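Local coordinates for DUF1780 domain-containing protein (Pseudomonas aeruginosa, PDB 1Y0K) that is of unknown function but is probably an endonuclease-like protein related to PDDEXK nucleases, at residues E3-Y6 and L7-L10; A24-W27 and D28-W32; V43-Q47 and E48-A52. All blocks are in the same frame, centred on the assembly; numbering follows the deposited sequence.

Contact 1: E3-Y6 and L7-L10; sequences EADY and LRLL
Asp5 and Arg8 form an i to i+3 salt bridge on the first turns of helix 3-23, the N-terminal alpha-helix of the chain. Arg8 NH1 donates to Asp5 OD1 at 2.9 Å. The bond is bent, with an N-H...O angle of 139°. NH1 comes from above the carboxylate plane, and the two flat groups are turned 60° apart. The Arg8 chain runs extended from CG to NE, back toward the helix start. This also lays NH1 beside the methyl of Ala4, 3.6 Å from its CB.

The backbone bonds are those of a regular alpha-helix. Leu7 N, Arg8 N, Leu9 N and Leu10 N donate in turn to Glu3 O, Ala4 O, Asp5 O and Tyr6 O. The first is 2.9 Å between Leu7 N and Glu3 O.

Glu3 and Leu7 lie side by side and point the same way, the aliphatic part of Glu3 (CG) 4.0 Å from Leu7 CD1. Leu7 touches Pro106 and Leu9 touches Ala205, both in loops later in the chain; Leu9 also meets Met1, just before the helix.

Tyr6 and Leu10 are the apolar i to i+4 pair. Tyr6 has its ring carbon CG anti to the backbone N (chi1 -172°), which swings the ring along the helix toward Leu10. Leu10 CG lies over one ring face, near the rim, and Leu10 CD1 is 3.7 Å from Tyr6 CE2.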
loop_
_atom_site.group_PDB
_atom_site.type_symbol
_atom_site.label_atom_id
_atom_site.label_comp_id
_atom_site.label_asym_id
_atom_site.label_seq_id
_atom_site.Cartn_x
_atom_site.Cartn_y
_atom_site.Cartn_z
ATOM N N GLU A 3 -27.384 1.639 0.633
ATOM C CA GLU A 3 -26.123 0.932 0.365
ATOM C C GLU A 3 -25.645 1.080 -1.081
ATOM O O GLU A 3 -24.441 1.241 -1.333
ATOM C CB GLU A 3 -26.242 -0.549 0.741
ATOM C CG GLU A 3 -24.942 -1.322 0.551
ATOM C CD GLU A 3 -25.125 -2.833 0.558
ATOM O OE1 GLU A 3 -26.263 -3.319 0.372
ATOM O OE2 GLU A 3 -24.111 -3.540 0.738
ATOM N N ALA A 4 -26.588 1.014 -2.022
ATOM C CA ALA A 4 -26.275 1.088 -3.449
ATOM C C ALA A 4 -25.574 2.400 -3.763
ATOM O O ALA A 4 -24.548 2.419 -4.440
ATOM C CB ALA A 4 -27.535 0.949 -4.275
ATOM N N ASP A 5 -26.112 3.498 -3.242
ATOM C CA ASP A 5 -25.524 4.804 -3.499
ATOM C C ASP A 5 -24.189 4.962 -2.768
ATOM O O ASP A 5 -23.292 5.633 -3.270
ATOM C CB ASP A 5 -26.495 5.943 -3.172
ATOM C CG ASP A 5 -27.544 6.169 -4.273
ATOM O OD1 ASP A 5 -27.323 5.740 -5.438
ATOM O OD2 ASP A 5 -28.595 6.786 -3.968
ATOM N N TYR A 6 -24.045 4.316 -1.610
ATOM C CA TYR A 6 -22.749 4.360 -0.896
ATOM C C TYR A 6 -21.655 3.627 -1.677
ATOM O O TYR A 6 -20.539 4.131 -1.835
ATOM C CB TYR A 6 -22.848 3.824 0.538
ATOM C CG TYR A 6 -21.566 4.039 1.329
ATOM C CD1 TYR A 6 -21.065 5.324 1.543
ATOM C CD2 TYR A 6 -20.852 2.954 1.850
ATOM C CE1 TYR A 6 -19.878 5.534 2.256
ATOM C CE2 TYR A 6 -19.669 3.152 2.575
ATOM C CZ TYR A 6 -19.190 4.446 2.771
ATOM O OH TYR A 6 -18.022 4.665 3.476
ATOM N N LEU A 7 -21.992 2.450 -2.187
ATOM C CA LEU A 7 -21.063 1.681 -3.009
ATOM C C LEU A 7 -20.728 2.442 -4.296
ATOM O O LEU A 7 -19.583 2.405 -4.764
ATOM C CB LEU A 7 -21.649 0.301 -3.321
ATOM C CG LEU A 7 -21.698 -0.734 -2.194
ATOM C CD1 LEU A 7 -22.520 -1.940 -2.611
ATOM C CD2 LEU A 7 -20.281 -1.160 -1.790
ATOM N N ARG A 8 -21.721 3.139 -4.861
ATOM C CA ARG A 8 -21.483 4.025 -6.011
ATOM C C ARG A 8 -20.489 5.138 -5.683
ATOM O O ARG A 8 -19.605 5.436 -6.483
ATOM C CB ARG A 8 -22.782 4.645 -6.517
ATOM C CG ARG A 8 -23.574 3.729 -7.415
ATOM C CD ARG A 8 -24.863 4.388 -7.892
ATOM N NE ARG A 8 -25.674 3.393 -8.577
ATOM C CZ ARG A 8 -26.801 2.868 -8.109
ATOM N NH1 ARG A 8 -27.320 3.271 -6.952
ATOM N NH2 ARG A 8 -27.428 1.942 -8.827
ATOM N N LEU A 9 -20.647 5.751 -4.512
ATOM C CA LEU A 9 -19.717 6.770 -4.043
ATOM C C LEU A 9 -18.303 6.180 -4.006
ATOM O O LEU A 9 -17.358 6.777 -4.510
ATOM C CB LEU A 9 -20.121 7.252 -2.638
ATOM C CG LEU A 9 -19.455 8.493 -2.028
ATOM C CD1 LEU A 9 -20.164 8.871 -0.718
ATOM C CD2 LEU A 9 -17.973 8.293 -1.779
ATOM N N LEU A 10 -18.163 5.005 -3.405
ATOM C CA LEU A 10 -16.841 4.383 -3.305
ATOM C C LEU A 10 -16.257 4.014 -4.680
ATOM O O LEU A 10 -15.048 4.102 -4.886
ATOM C CB LEU A 10 -16.879 3.174 -2.370
ATOM C CG LEU A 10 -17.284 3.459 -0.923
ATOM C CD1 LEU A 10 -17.339 2.160 -0.140
ATOM C CD2 LEU A 10 -16.309 4.451 -0.253
#

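Contact 2: A24-W27 and D28-W32; sequences ARKW and DRERW
Arg25 takes the N-cap position of helix 26-40, and its O accepts from Arg29 N at 2.8 Å as the first turn closes; Lys26 O and Trp27 O then accept from Glu30 N and Arg31 N.

Lys26 and Glu30 form an i to i+4 salt bridge. Lys26 NZ donates to Glu30 OE2 at 2.9 Å; OE2 accepts on its syn side, that of the other carboxylate oxygen. The lysine chain is extended until it bends at its last torsion (chi4 -74°), which turns NZ to the carboxylate.

Trp27 and Arg31 pack by a CH-pi contact. Arg31 CB sits over the six-membered ring, 4.2 Å from its centroid. Farther out, Arg31 CD is 3.8 Å from Trp27 CZ3. The guanidinium then turns to Asp28. NH1 and NH2 of Arg31 both grip Asp28 OD1 end-on, from the same face of the carboxylate, with Arg31 NH2 to Asp28 OD1 at 2.8 Å. The other oxygen, Asp28 OD2, accepts from a water that in turn accepts from Arg25 N, bridging the N-cap residue to the first turn.

Arg29 folds back over the helix start, with NH2 3.9 Å from Lys26 CB, and its NH1 donates to Leu21 O near the end of helix 3-23. Trp27 NE1 donates to Asp59 O, just before strand 60-62. Trp27 and Arg31 also touch Phe50 of strand 50-51, and Glu30 rests on Val60 and on Val69 of strand 65-73.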
loop_
_atom_site.group_PDB
_atom_site.type_symbol
_atom_site.label_atom_id
_atom_site.label_comp_id
_atom_site.label_asym_id
_atom_site.label_seq_id
_atom_site.Cartn_x
_atom_site.Cartn_y
_atom_site.Cartn_z
ATOM N N ALA A 24 -0.290 10.817 -13.837
ATOM C CA ALA A 24 0.822 11.298 -13.013
ATOM C C ALA A 24 2.162 10.802 -13.548
ATOM O O ALA A 24 2.222 9.775 -14.224
ATOM C CB ALA A 24 0.635 10.857 -11.570
ATOM N N ARG A 25 3.229 11.538 -13.241
ATOM C CA ARG A 25 4.588 11.108 -13.565
ATOM C C ARG A 25 5.043 10.034 -12.579
ATOM O O ARG A 25 4.543 9.989 -11.455
ATOM C CB ARG A 25 5.540 12.304 -13.536
ATOM C CG ARG A 25 5.237 13.328 -14.620
ATOM C CD ARG A 25 6.092 14.573 -14.473
ATOM N NE ARG A 25 6.154 15.310 -15.731
ATOM C CZ ARG A 25 5.274 16.226 -16.120
ATOM N NH1 ARG A 25 4.236 16.545 -15.348
ATOM N NH2 ARG A 25 5.434 16.829 -17.289
ATOM N N LYS A 26 6.002 9.198 -12.993
ATOM C CA LYS A 26 6.369 7.986 -12.235
ATOM C C LYS A 26 6.823 8.212 -10.781
ATOM O O LYS A 26 6.232 7.646 -9.847
ATOM C CB LYS A 26 7.394 7.135 -12.992
ATOM C CG LYS A 26 7.681 5.806 -12.297
ATOM C CD LYS A 26 8.712 4.963 -13.028
ATOM C CE LYS A 26 8.986 3.680 -12.255
ATOM N NZ LYS A 26 9.806 3.924 -11.037
ATOM N N TRP A 27 7.866 9.012 -10.579
ATOM C CA TRP A 27 8.337 9.225 -9.216
ATOM C C TRP A 27 7.328 10.024 -8.396
ATOM O O TRP A 27 7.107 9.735 -7.218
ATOM C CB TRP A 27 9.724 9.881 -9.151
ATOM C CG TRP A 27 10.309 9.707 -7.763
ATOM C CD1 TRP A 27 10.880 8.573 -7.247
ATOM C CD2 TRP A 27 10.338 10.680 -6.715
ATOM N NE1 TRP A 27 11.270 8.786 -5.948
ATOM C CE2 TRP A 27 10.946 10.068 -5.592
ATOM C CE3 TRP A 27 9.909 12.013 -6.614
ATOM C CZ2 TRP A 27 11.145 10.744 -4.387
ATOM C CZ3 TRP A 27 10.107 12.684 -5.410
ATOM C CH2 TRP A 27 10.716 12.047 -4.314
ATOM N N ASP A 28 6.701 11.009 -9.025
ATOM C CA ASP A 28 5.662 11.790 -8.358
ATOM C C ASP A 28 4.513 10.886 -7.869
ATOM O O ASP A 28 4.025 11.050 -6.756
ATOM C CB ASP A 28 5.132 12.872 -9.291
ATOM C CG ASP A 28 4.047 13.718 -8.648
ATOM O OD1 ASP A 28 4.379 14.541 -7.765
ATOM O OD2 ASP A 28 2.870 13.565 -9.044
ATOM N N ARG A 29 4.106 9.943 -8.711
ATOM C CA ARG A 29 3.089 8.945 -8.379
ATOM C C ARG A 29 3.490 8.141 -7.141
ATOM O O ARG A 29 2.682 7.933 -6.234
ATOM C CB ARG A 29 2.934 7.991 -9.569
ATOM C CG ARG A 29 1.673 7.163 -9.601
ATOM C CD ARG A 29 1.381 6.718 -11.030
ATOM N NE ARG A 29 2.556 6.135 -11.670
ATOM C CZ ARG A 29 2.757 6.080 -12.982
ATOM N NH1 ARG A 29 1.860 6.581 -13.833
ATOM N NH2 ARG A 29 3.865 5.519 -13.443
ATOM N N GLU A 30 4.735 7.673 -7.129
ATOM C CA GLU A 30 5.259 6.874 -6.024
ATOM C C GLU A 30 5.365 7.691 -4.742
ATOM O O GLU A 30 4.988 7.211 -3.664
ATOM C CB GLU A 30 6.598 6.237 -6.414
ATOM C CG GLU A 30 6.414 5.110 -7.425
ATOM C CD GLU A 30 7.605 4.901 -8.345
ATOM O OE1 GLU A 30 8.643 5.586 -8.185
ATOM O OE2 GLU A 30 7.484 4.048 -9.256
ATOM N N ARG A 31 5.845 8.927 -4.859
ATOM C CA ARG A 31 5.914 9.832 -3.707
ATOM C C ARG A 31 4.506 10.141 -3.181
ATOM O O ARG A 31 4.275 10.178 -1.968
ATOM C CB ARG A 31 6.636 11.128 -4.079
ATOM C CG ARG A 31 7.084 11.926 -2.864
ATOM C CD ARG A 31 7.158 13.407 -3.149
ATOM N NE ARG A 31 5.831 13.906 -3.477
ATOM C CZ ARG A 31 5.441 14.258 -4.692
ATOM N NH1 ARG A 31 4.193 14.653 -4.889
ATOM N NH2 ARG A 31 6.295 14.219 -5.706
ATOM N N TRP A 32 3.563 10.333 -4.097
ATOM C CA TRP A 32 2.182 10.616 -3.729
ATOM C C TRP A 32 1.638 9.464 -2.877
ATOM O O TRP A 32 1.014 9.708 -1.856
ATOM C CB TRP A 32 1.339 10.840 -4.998
ATOM C CG TRP A 32 -0.161 11.007 -4.803
ATOM C CD1 TRP A 32 -0.845 12.180 -4.693
ATOM C CD2 TRP A 32 -1.142 9.961 -4.761
ATOM N NE1 TRP A 32 -2.199 11.933 -4.555
ATOM C CE2 TRP A 32 -2.407 10.578 -4.599
ATOM C CE3 TRP A 32 -1.074 8.557 -4.840
ATOM C CZ2 TRP A 32 -3.595 9.840 -4.509
ATOM C CZ3 TRP A 32 -2.262 7.815 -4.756
ATOM C CH2 TRP A 32 -3.508 8.462 -4.594
HETATM O O HOH W 1 2.599 13.848 -11.510
#

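Contact 3: V43-Q47 and E48-A52; sequences VPYRQ and EDFAA
Arg46 and Asp49 bond to each other twice where the loop after helix 26-40 enters a short 3-10 turn before strand 50-51. Arg46 N donates to Asp49 OD2 at 2.7 Å, almost straight. In return Asp49 N donates to Arg46 O at 2.9 Å. Asp49 has its CG beside its own backbone N, which turns the carboxylate back to the Arg46 amide. This amide comes from above the carboxylate plane. A weak bond of 3.4 Å from Phe50 N to Gln47 O continues the turn. A water donates to both Gln47 O and Phe50 O.

The side chains of Arg46 and Glu48 run side by side. Arg46 NE donates to Glu48 OE2 at 2.6 Å in a salt bridge. The oxygen lies in the guanidinium plane, at its edge, but NE stands above the carboxylate plane. Glu48 is folded rather than extended: its chi1 is 48°, and a further bend brings the carboxylate alongside Arg46 CB.

Tyr45 and Phe50 make an offset edge-to-face pair, their planes at 67°. Tyr45 CG sits between the backbone N and the carbonyl carbon (chi1 63°), which sets its face to the edge of Phe50. Phe50 CE1 is 3.5 Å from Tyr45 CD1. Tyr45 OH is hydrogen-bonded to Glu39 OE2 of helix 26-40, and Phe50 meets the ring of Phe62.

The chemistry splits by side chain. Asp49 ties down backbone, probably fixing the turn, and the aromatic pair joins it to the helix and sheet. The Arg46-Glu48 salt bridge lies on exposed residues, so solvent probably screens it.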
loop_
_atom_site.group_PDB
_atom_site.type_symbol
_atom_site.label_atom_id
_atom_site.label_comp_id
_atom_site.label_asym_id
_atom_site.label_seq_id
_atom_site.Cartn_x
_atom_site.Cartn_y
_atom_site.Cartn_z
ATOM N N VAL A 43 1.748 10.514 10.434
ATOM C CA VAL A 43 3.188 10.633 10.590
ATOM C C VAL A 43 3.590 11.945 9.920
ATOM O O VAL A 43 3.399 12.109 8.710
ATOM C CB VAL A 43 3.933 9.428 9.936
ATOM C CG1 VAL A 43 5.438 9.667 9.907
ATOM C CG2 VAL A 43 3.594 8.126 10.661
ATOM N N PRO A 44 4.119 12.898 10.707
ATOM C CA PRO A 44 4.516 14.203 10.152
ATOM C C PRO A 44 5.641 14.114 9.121
ATOM O O PRO A 44 6.540 13.278 9.234
ATOM C CB PRO A 44 4.993 14.990 11.375
ATOM C CG PRO A 44 5.244 13.968 12.437
ATOM C CD PRO A 44 4.361 12.801 12.158
ATOM N N TYR A 45 5.588 14.986 8.120
ATOM C CA TYR A 45 6.643 15.048 7.123
ATOM C C TYR A 45 6.759 16.450 6.547
ATOM O O TYR A 45 5.802 17.231 6.576
ATOM C CB TYR A 45 6.386 14.029 6.000
ATOM C CG TYR A 45 5.120 14.249 5.191
ATOM C CD1 TYR A 45 5.126 15.083 4.074
ATOM C CD2 TYR A 45 3.927 13.598 5.524
ATOM C CE1 TYR A 45 3.984 15.277 3.317
ATOM C CE2 TYR A 45 2.766 13.793 4.772
ATOM C CZ TYR A 45 2.807 14.637 3.671
ATOM O OH TYR A 45 1.682 14.834 2.907
ATOM N N ARG A 46 7.941 16.761 6.037
ATOM C CA ARG A 46 8.129 17.947 5.223
ATOM C C ARG A 46 8.459 17.448 3.826
ATOM O O ARG A 46 8.920 16.315 3.666
ATOM C CB ARG A 46 9.251 18.818 5.783
ATOM C CG ARG A 46 9.039 19.275 7.224
ATOM C CD ARG A 46 10.081 20.310 7.640
ATOM N NE ARG A 46 10.083 21.464 6.740
ATOM C CZ ARG A 46 9.311 22.539 6.883
ATOM N NH1 ARG A 46 8.470 22.632 7.907
ATOM N NH2 ARG A 46 9.386 23.528 6.000
ATOM N N GLN A 47 8.225 18.276 2.814
ATOM C CA GLN A 47 8.416 17.849 1.429
ATOM C C GLN A 47 9.844 17.384 1.152
ATOM O O GLN A 47 10.057 16.442 0.386
ATOM C CB GLN A 47 8.039 18.973 0.459
ATOM C CG GLN A 47 7.603 18.476 -0.900
ATOM C CD GLN A 47 6.333 17.640 -0.827
ATOM O OE1 GLN A 47 5.368 17.997 -0.138
ATOM N NE2 GLN A 47 6.334 16.519 -1.528
ATOM N N GLU A 48 10.809 18.052 1.783
ATOM C CA GLU A 48 12.236 17.738 1.651
ATOM C C GLU A 48 12.619 16.358 2.209
ATOM O O GLU A 48 13.703 15.846 1.915
ATOM C CB GLU A 48 13.076 18.821 2.342
ATOM C CG GLU A 48 12.599 19.171 3.749
ATOM C CD GLU A 48 11.640 20.379 3.801
ATOM O OE1 GLU A 48 10.800 20.577 2.878
ATOM O OE2 GLU A 48 11.730 21.136 4.795
ATOM N N ASP A 49 11.738 15.759 3.013
ATOM C CA ASP A 49 12.006 14.441 3.591
ATOM C C ASP A 49 12.016 13.283 2.586
ATOM O O ASP A 49 12.539 12.217 2.894
ATOM C CB ASP A 49 11.025 14.108 4.714
ATOM C CG ASP A 49 11.142 15.042 5.905
ATOM O OD1 ASP A 49 12.241 15.592 6.143
ATOM O OD2 ASP A 49 10.127 15.198 6.618
ATOM N N PHE A 50 11.414 13.471 1.413
ATOM C CA PHE A 50 11.382 12.415 0.397
ATOM C C PHE A 50 12.551 12.553 -0.568
ATOM O O PHE A 50 12.863 13.658 -1.020
ATOM C CB PHE A 50 10.061 12.448 -0.372
ATOM C CG PHE A 50 8.859 12.391 0.510
ATOM C CD1 PHE A 50 8.195 13.557 0.877
ATOM C CD2 PHE A 50 8.415 11.173 1.014
ATOM C CE1 PHE A 50 7.096 13.508 1.712
ATOM C CE2 PHE A 50 7.320 11.115 1.846
ATOM C CZ PHE A 50 6.657 12.284 2.200
ATOM N N ALA A 51 13.190 11.432 -0.875
ATOM C CA ALA A 51 14.286 11.414 -1.832
ATOM C C ALA A 51 14.264 10.131 -2.648
ATOM O O ALA A 51 13.716 9.114 -2.214
ATOM C CB ALA A 51 15.619 11.574 -1.115
ATOM N N ALA A 52 14.846 10.188 -3.841
ATOM C CA ALA A 52 15.023 8.980 -4.641
ATOM C C ALA A 52 16.416 8.399 -4.379
ATOM O O ALA A 52 17.384 9.154 -4.223
ATOM C CB ALA A 52 14.818 9.284 -6.117
HETATM O O HOH W 2 11.209 15.711 -1.981
#

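Overall arrangement
The three contacts follow one another along the N-terminal part of the chain. Contact 1 stands apart at the start of helix 3-23: its centre is about 28 Å from that of contact 2 and about 34 Å from that of contact 3. Contacts 2 and 3 touch, with centres about 14 Å apart. Arg31 CG packs 3.8 Å from Phe50 CG, and Trp27 NE1 lies 3.6 Å from Ala52 CB. The first turns of helix 26-40 thus rest on strand 50-51, an outermost strand of the mixed sheet. No bound ligand or assigned active site relates to them, although the family suggests a nuclease-like fold.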